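Protein YPL144W (Saccharomyces cerevisiae, PDB 2Z5B) forms a heterodimeric chaperone with Irc25 that binds proteasome precursors and facilitates alpha-ring formation during assembly of the 20S proteasome. Local coordinates at residues 43-48 / 117-122; 61-66 / 99-104; 93-98 / 129-134. All coordinates share one frame; numbering follows the deposited sequence.

Contact 1 of 3, residues 43-48 / 117-122; sequences LVVGFK and VTWSSL
W119 CG stands anti to the backbone N (chi1 -178°), and the indole takes V45 O and G46 CA over one face and F47 CE1 at its edge. The CG of F47 lies beside its own backbone N (chi1 -59°), and the phenyl ring meets that edge. The result is a T-shaped (edge-to-face) pair with planes at 83°. The indole supplies the edge, and W119 CZ2 stands 3.9 Å above the centre of the phenyl face. G46 CA lies 4.0 Å from the centroid of the six-membered ring of W119 in a CH-pi contact. Glycine suits this place, since a CB would run into S120 O. V45 CG1 slants across the indole 3.7 Å from W119 CE3.

The backbones of these residues pair as parallel strands, for which the beta-branched valines and threonine are well shaped. T118 N gives to L43 O at 2.7 Å, V45 N to T118 O at 3.0 Å, and S120 N to V45 O at 2.8 Å. Farther on, water takes over: one molecule joins F47 N, S120 O and L122 N, and another links F47 O with S120 OG. L122 closes this end, its CD1 3.7 Å from F47 CB. On the opposite face of the sheet V44 and T118 lie side by side.

The pair forms the middle of a mixed sheet, flanked by strand 24-31 beside 41-47 and by strand 58-67 beside 115-121. E125 accepts from W119 NE1. Helices 94-111 and 134-149 cover the face of the sheet that carries W119, with M99 and I137 touching it, while F34 of the partner chain YLR021W packs on V44 and S120.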
# COMPACT_ATOMS: atom_id res chain seq x y z
N LEU A 43 -1.84 -8.00 -0.04
CA LEU A 43 -1.57 -8.82 1.14
C LEU A 43 -0.43 -8.22 1.92
O LEU A 43 0.62 -7.91 1.35
CB LEU A 43 -1.26 -10.28 0.76
CG LEU A 43 -0.79 -11.20 1.89
CD1 LEU A 43 -1.92 -11.42 2.89
CD2 LEU A 43 -0.32 -12.53 1.37
N VAL A 44 -0.66 -8.00 3.21
CA VAL A 44 0.44 -7.69 4.13
C VAL A 44 0.61 -8.94 5.00
O VAL A 44 -0.36 -9.44 5.59
CB VAL A 44 0.16 -6.44 5.00
CG1 VAL A 44 1.37 -6.12 5.88
CG2 VAL A 44 -0.18 -5.24 4.10
N VAL A 45 1.83 -9.47 5.03
CA VAL A 45 2.09 -10.72 5.77
C VAL A 45 3.43 -10.66 6.51
O VAL A 45 4.38 -10.06 6.04
CB VAL A 45 1.95 -11.99 4.87
CG1 VAL A 45 2.92 -11.97 3.68
CG2 VAL A 45 2.11 -13.31 5.71
N GLY A 46 3.46 -11.23 7.71
CA GLY A 46 4.67 -11.26 8.52
C GLY A 46 4.51 -12.26 9.65
O GLY A 46 3.45 -12.87 9.79
N PHE A 47 5.56 -12.41 10.45
CA PHE A 47 5.46 -13.21 11.65
C PHE A 47 4.69 -12.43 12.71
O PHE A 47 4.59 -11.21 12.64
CB PHE A 47 6.85 -13.62 12.15
CG PHE A 47 7.64 -14.42 11.14
CD1 PHE A 47 7.04 -15.43 10.40
CD2 PHE A 47 8.99 -14.16 10.95
CE1 PHE A 47 7.77 -16.17 9.47
CE2 PHE A 47 9.73 -14.89 10.02
CZ PHE A 47 9.11 -15.90 9.28
N LYS A 48 4.11 -13.15 13.66
CA LYS A 48 3.40 -12.51 14.75
C LYS A 48 4.15 -12.73 16.06
O LYS A 48 4.67 -13.81 16.32
CB LYS A 48 2.00 -13.09 14.88
CG LYS A 48 1.10 -12.31 15.83
CD LYS A 48 -0.10 -13.11 16.28
CE LYS A 48 -0.66 -13.95 15.18
NZ LYS A 48 -0.75 -13.24 13.87
N VAL A 117 1.98 -7.44 -2.68
CA VAL A 117 2.36 -8.15 -1.46
C VAL A 117 3.37 -7.35 -0.65
O VAL A 117 4.38 -6.90 -1.17
CB VAL A 117 2.94 -9.55 -1.77
CG1 VAL A 117 3.64 -10.14 -0.58
CG2 VAL A 117 1.84 -10.49 -2.18
N THR A 118 3.10 -7.17 0.63
CA THR A 118 4.08 -6.63 1.54
C THR A 118 4.60 -7.71 2.46
O THR A 118 3.79 -8.40 3.08
CB THR A 118 3.43 -5.55 2.45
OG1 THR A 118 2.99 -4.45 1.64
CG2 THR A 118 4.42 -5.06 3.47
N TRP A 119 5.92 -7.80 2.61
CA TRP A 119 6.49 -8.60 3.68
C TRP A 119 6.84 -7.67 4.85
O TRP A 119 7.62 -6.74 4.70
CB TRP A 119 7.68 -9.50 3.26
CG TRP A 119 8.12 -10.31 4.49
CD1 TRP A 119 9.07 -9.94 5.39
CD2 TRP A 119 7.54 -11.53 4.99
NE1 TRP A 119 9.14 -10.87 6.40
CE2 TRP A 119 8.21 -11.85 6.18
CE3 TRP A 119 6.51 -12.38 4.53
CZ2 TRP A 119 7.91 -13.01 6.93
CZ3 TRP A 119 6.21 -13.52 5.27
CH2 TRP A 119 6.90 -13.83 6.45
N SER A 120 6.19 -7.92 5.98
CA SER A 120 6.33 -7.15 7.20
C SER A 120 7.28 -7.90 8.13
O SER A 120 7.01 -9.04 8.49
CB SER A 120 4.95 -7.01 7.88
OG SER A 120 5.08 -6.52 9.21
N SER A 121 8.37 -7.24 8.52
CA SER A 121 9.41 -7.86 9.34
C SER A 121 9.34 -7.41 10.79
O SER A 121 9.49 -6.23 11.07
CB SER A 121 10.79 -7.51 8.79
OG SER A 121 10.99 -8.13 7.52
N LEU A 122 9.10 -8.36 11.69
CA LEU A 122 9.24 -8.08 13.12
C LEU A 122 10.62 -7.48 13.42
O LEU A 122 11.61 -7.81 12.77
CB LEU A 122 9.05 -9.37 13.95
CG LEU A 122 7.64 -9.95 14.06
CD1 LEU A 122 7.62 -11.23 14.92
CD2 LEU A 122 6.62 -8.93 14.60
O HOH W 1 0.54 -5.03 0.69
O HOH W 2 7.97 -10.86 10.31
O HOH W 3 5.08 -8.46 11.19

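Contact 2 of 3, residues 61-66 / 99-104; sequences CYYYAI and MARHMA
Y63 and R101 meet where helix 94-111 lies on the sheet in an alpha/beta layered packing; the axes of segments 99-104 and 61-66 approach to 7.6 Å at 29°. No hydrogen bond crosses the contact.

The first kind of interaction is CH-pi: R101 CA sits over the centre of the tyrosine ring, 3.6 Å from the Y63 centroid and almost exactly on the ring normal. A flat aromatic fits here because it can lie against the helix backbone itself.

The second kind is apolar, made by small groups. C61 SG approaches A100 CB at 3.7 Å, A100 CB also meets Y63 CB, and A65 CB faces A104 CB at 4.1 Å. Alanine suits both helix positions, since a methyl is small enough to let the helix come close to the strand. An alanine at Y63 would keep the CB contact with A100 but would probably open a gap beside R101 and deprive the arginine stem of the surface it lies on.

The third kind is that stem running alongside the ring: CG is anti to the backbone N (chi1 176°), and the methylenes follow the ring outward, while R101 NH2 pairs with D98. R101 CD ends 3.4 Å from Y63 OH.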
# COMPACT_ATOMS: atom_id res chain seq x y z
N CYS A 61 9.65 -5.41 1.97
CA CYS A 61 9.55 -5.50 0.51
C CYS A 61 8.08 -5.35 0.10
O CYS A 61 7.21 -5.82 0.81
CB CYS A 61 10.09 -6.86 0.05
SG CYS A 61 10.15 -7.08 -1.74
N TYR A 62 7.84 -4.67 -1.03
CA TYR A 62 6.49 -4.46 -1.60
C TYR A 62 6.60 -4.95 -3.02
O TYR A 62 7.38 -4.38 -3.81
CB TYR A 62 6.14 -2.96 -1.63
CG TYR A 62 4.68 -2.62 -1.88
CD1 TYR A 62 3.64 -3.48 -1.46
CD2 TYR A 62 4.32 -1.41 -2.47
CE1 TYR A 62 2.31 -3.13 -1.67
CE2 TYR A 62 2.99 -1.06 -2.68
CZ TYR A 62 1.99 -1.92 -2.26
OH TYR A 62 0.66 -1.59 -2.47
N TYR A 63 5.88 -6.02 -3.34
CA TYR A 63 6.01 -6.69 -4.64
C TYR A 63 4.70 -6.68 -5.39
O TYR A 63 3.67 -6.90 -4.78
CB TYR A 63 6.45 -8.14 -4.44
CG TYR A 63 7.39 -8.60 -5.54
CD1 TYR A 63 6.89 -9.08 -6.76
CD2 TYR A 63 8.76 -8.55 -5.37
CE1 TYR A 63 7.78 -9.49 -7.78
CE2 TYR A 63 9.63 -8.97 -6.36
CZ TYR A 63 9.14 -9.42 -7.56
OH TYR A 63 10.03 -9.82 -8.54
N TYR A 64 4.74 -6.45 -6.70
CA TYR A 64 3.56 -6.42 -7.55
C TYR A 64 3.61 -7.51 -8.62
O TYR A 64 4.66 -7.70 -9.24
CB TYR A 64 3.48 -5.05 -8.23
CG TYR A 64 2.33 -4.88 -9.20
CD1 TYR A 64 1.02 -4.86 -8.74
CD2 TYR A 64 2.55 -4.72 -10.57
CE1 TYR A 64 -0.05 -4.70 -9.60
CE2 TYR A 64 1.46 -4.56 -11.45
CZ TYR A 64 0.17 -4.53 -10.94
OH TYR A 64 -0.92 -4.38 -11.78
N ALA A 65 2.48 -8.19 -8.86
CA ALA A 65 2.33 -9.08 -10.02
C ALA A 65 0.95 -8.98 -10.66
O ALA A 65 -0.02 -8.62 -10.01
CB ALA A 65 2.63 -10.52 -9.65
N ILE A 66 0.88 -9.32 -11.95
CA ILE A 66 -0.35 -9.24 -12.71
C ILE A 66 -0.24 -10.24 -13.88
O ILE A 66 0.86 -10.44 -14.42
CB ILE A 66 -0.61 -7.76 -13.19
CG1 ILE A 66 -1.96 -7.62 -13.93
CG2 ILE A 66 0.56 -7.22 -14.03
CD1 ILE A 66 -2.40 -6.18 -14.19
N MET A 99 10.54 -14.45 -0.98
CA MET A 99 9.22 -14.69 -0.40
C MET A 99 8.15 -13.79 -1.00
O MET A 99 7.08 -14.28 -1.37
CB MET A 99 9.25 -14.51 1.12
CG MET A 99 7.88 -14.60 1.77
SD MET A 99 7.08 -16.19 1.44
CE MET A 99 8.02 -17.13 2.62
N ALA A 100 8.44 -12.49 -1.06
CA ALA A 100 7.51 -11.48 -1.58
C ALA A 100 7.22 -11.71 -3.05
O ALA A 100 6.08 -11.60 -3.50
CB ALA A 100 8.07 -10.08 -1.37
N ARG A 101 8.28 -12.06 -3.80
CA ARG A 101 8.14 -12.37 -5.23
C ARG A 101 7.27 -13.58 -5.44
O ARG A 101 6.32 -13.51 -6.20
CB ARG A 101 9.51 -12.61 -5.88
CG ARG A 101 9.42 -13.03 -7.36
CD ARG A 101 10.82 -13.08 -7.97
NE ARG A 101 11.76 -13.91 -7.18
CZ ARG A 101 11.92 -15.23 -7.30
NH1 ARG A 101 11.20 -15.94 -8.16
NH2 ARG A 101 12.81 -15.84 -6.53
N HIS A 102 7.60 -14.69 -4.78
CA HIS A 102 6.81 -15.91 -4.88
C HIS A 102 5.37 -15.70 -4.45
O HIS A 102 4.45 -16.16 -5.14
CB HIS A 102 7.41 -17.04 -4.04
CG HIS A 102 8.64 -17.64 -4.65
ND1 HIS A 102 9.67 -18.14 -3.89
CD2 HIS A 102 9.00 -17.82 -5.94
CE1 HIS A 102 10.63 -18.59 -4.68
NE2 HIS A 102 10.25 -18.41 -5.93
N MET A 103 5.18 -15.02 -3.33
CA MET A 103 3.84 -14.73 -2.83
C MET A 103 2.99 -14.00 -3.85
O MET A 103 1.91 -14.46 -4.20
CB MET A 103 3.88 -13.94 -1.52
CG MET A 103 2.54 -13.85 -0.81
SD MET A 103 1.96 -15.44 -0.19
CE MET A 103 2.99 -15.59 1.27
N ALA A 104 3.49 -12.88 -4.36
CA ALA A 104 2.73 -12.09 -5.30
C ALA A 104 2.47 -12.87 -6.58
O ALA A 104 1.36 -12.88 -7.07
CB ALA A 104 3.44 -10.79 -5.60

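Contact 3 of 3, residues 93-98 / 129-134; sequences DDRIRD and MLVANH
R95 and V131 meet where the first turn of helix 94-111, N-capped by D93, packs beside the short helix 128-132. The arginine stem slants across the valine, and R95 CG lies 3.6 Å from V131 CG2. An arginine works well at this partly exposed position because its methylenes can cover an apolar neighbour while its charge is spent elsewhere. The chain bends at chi3 (-70°), and the guanidinium returns to its own helix end, gripping D93 side-on. D93 OD1 lies in the guanidinium plane and offers its syn lone pair to R95 NE at 3.1 Å, and R95 NH2 reaches D93 OD2. D93 OD1 also accepts the capping bond from R95 N. An aspartate suits an N-cap, since its negative charge would be favoured by the helix end as well as by the arginine.

Deeper in, L130 points toward the other helix and sets its CD2 against backbone: 3.8 Å from R95 O and 4.0 Å from I96 CA. I96 itself turns away to the sheet, where it touches C61 and W119, so these two aliphatic side chains brush only at 4.3 Å, I96 CG1 to L130 CD2.

H134, the first residue of helix 134-149, comes in edge first. Its CG is anti to the backbone N (chi1 -157°), and CE1 leads, with D98 C near the ring plane at 3.9 Å. The two ring nitrogens face different partners: H134 NE2 is hydrogen-bonded to H102 ND1, while H134 ND1 meets a water at 2.8 Å, and that same water donates to R95 O.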
# COMPACT_ATOMS: atom_id res chain seq x y z
N ASP A 93 17.96 -8.10 0.74
CA ASP A 93 17.91 -9.45 1.30
C ASP A 93 17.14 -10.41 0.39
O ASP A 93 15.91 -10.32 0.28
CB ASP A 93 17.27 -9.40 2.69
CG ASP A 93 17.49 -10.67 3.48
OD1 ASP A 93 17.67 -11.74 2.87
OD2 ASP A 93 17.48 -10.59 4.73
N ASP A 94 17.86 -11.32 -0.28
CA ASP A 94 17.25 -12.34 -1.17
C ASP A 94 16.17 -13.17 -0.48
O ASP A 94 15.22 -13.59 -1.12
CB ASP A 94 18.29 -13.33 -1.71
CG ASP A 94 19.38 -12.68 -2.55
OD1 ASP A 94 19.31 -11.46 -2.85
OD2 ASP A 94 20.33 -13.41 -2.93
N ARG A 95 16.37 -13.46 0.81
CA ARG A 95 15.45 -14.31 1.59
C ARG A 95 14.07 -13.66 1.72
O ARG A 95 13.04 -14.34 1.62
CB ARG A 95 16.02 -14.57 2.99
CG ARG A 95 17.37 -15.32 3.01
CD ARG A 95 17.98 -15.35 4.42
NE ARG A 95 18.42 -14.01 4.82
CZ ARG A 95 19.01 -13.72 5.98
NH1 ARG A 95 19.25 -14.66 6.88
NH2 ARG A 95 19.36 -12.47 6.23
N ILE A 96 14.06 -12.35 1.95
CA ILE A 96 12.82 -11.56 1.95
C ILE A 96 12.27 -11.39 0.53
O ILE A 96 11.10 -11.67 0.30
CB ILE A 96 13.01 -10.20 2.65
CG1 ILE A 96 13.41 -10.43 4.12
CG2 ILE A 96 11.73 -9.35 2.56
CD1 ILE A 96 13.96 -9.20 4.82
N ARG A 97 13.12 -10.96 -0.42
CA ARG A 97 12.69 -10.77 -1.82
C ARG A 97 12.07 -12.01 -2.46
O ARG A 97 11.03 -11.91 -3.15
CB ARG A 97 13.85 -10.28 -2.71
CG ARG A 97 13.39 -9.49 -3.95
CD ARG A 97 14.53 -9.19 -4.93
NE ARG A 97 15.70 -8.66 -4.22
CZ ARG A 97 16.81 -9.34 -3.97
NH1 ARG A 97 16.94 -10.60 -4.36
NH2 ARG A 97 17.78 -8.75 -3.30
N ASP A 98 12.72 -13.16 -2.26
CA ASP A 98 12.19 -14.46 -2.75
C ASP A 98 10.77 -14.66 -2.28
O ASP A 98 9.89 -15.01 -3.06
CB ASP A 98 13.06 -15.65 -2.29
CG ASP A 98 14.35 -15.77 -3.07
OD1 ASP A 98 14.58 -14.96 -4.01
OD2 ASP A 98 15.15 -16.68 -2.73
N MET A 129 14.22 -17.92 8.87
CA MET A 129 12.88 -18.48 9.12
C MET A 129 12.01 -18.50 7.86
O MET A 129 11.18 -19.39 7.69
CB MET A 129 12.17 -17.66 10.20
CG MET A 129 11.99 -18.32 11.56
SD MET A 129 10.50 -17.68 12.42
CE MET A 129 11.21 -17.45 14.05
N LEU A 130 12.18 -17.52 6.98
CA LEU A 130 11.42 -17.46 5.72
C LEU A 130 11.87 -18.59 4.79
O LEU A 130 11.06 -19.21 4.12
CB LEU A 130 11.59 -16.10 5.02
CG LEU A 130 10.79 -14.91 5.57
CD1 LEU A 130 11.36 -14.40 6.88
CD2 LEU A 130 10.76 -13.78 4.56
N VAL A 131 13.18 -18.86 4.81
CA VAL A 131 13.77 -19.95 4.01
C VAL A 131 13.28 -21.30 4.51
O VAL A 131 12.83 -22.13 3.73
CB VAL A 131 15.31 -19.87 4.04
CG1 VAL A 131 15.94 -21.00 3.21
CG2 VAL A 131 15.77 -18.52 3.53
N ALA A 132 13.33 -21.49 5.83
CA ALA A 132 12.99 -22.76 6.46
C ALA A 132 11.51 -23.10 6.34
O ALA A 132 11.13 -24.28 6.29
CB ALA A 132 13.41 -22.74 7.92
N ASN A 133 10.67 -22.06 6.31
CA ASN A 133 9.22 -22.21 6.30
C ASN A 133 8.62 -21.71 4.98
O ASN A 133 7.40 -21.51 4.86
CB ASN A 133 8.62 -21.50 7.53
CG ASN A 133 9.16 -22.05 8.86
OD1 ASN A 133 10.04 -21.45 9.51
ND2 ASN A 133 8.62 -23.19 9.28
N HIS A 134 9.48 -21.54 3.98
CA HIS A 134 9.10 -20.93 2.70
C HIS A 134 7.79 -21.50 2.12
O HIS A 134 6.84 -20.74 1.92
CB HIS A 134 10.25 -20.99 1.69
CG HIS A 134 10.16 -19.96 0.60
ND1 HIS A 134 10.76 -18.72 0.69
CD2 HIS A 134 9.52 -19.98 -0.59
CE1 HIS A 134 10.49 -18.03 -0.40
NE2 HIS A 134 9.74 -18.76 -1.19
O HOH W 4 12.88 -17.12 1.55

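Contacts 1 and 2 are buried in the body of the fold, while contact 3 is partly buried and lies nearer the surface. Contact 1 joins two strands through backbone bonds; contact 2 lays a helix on the same sheet without any hydrogen bond across it; contact 3 sets the start of helix 94-111 against helix 128-132 and the first residue of helix 134-149 through aliphatic groups and a bridging water, while the salt bridges stay within 93-98. Strands 115-121 and 58-67 are neighbours, so V117 N and W119 N probably bond to Y63 O and C61 O. Helix 94-111 serves both 99-104 and 93-98. W119 and F47 also connect contact 1 to contact 3, by packing against L130.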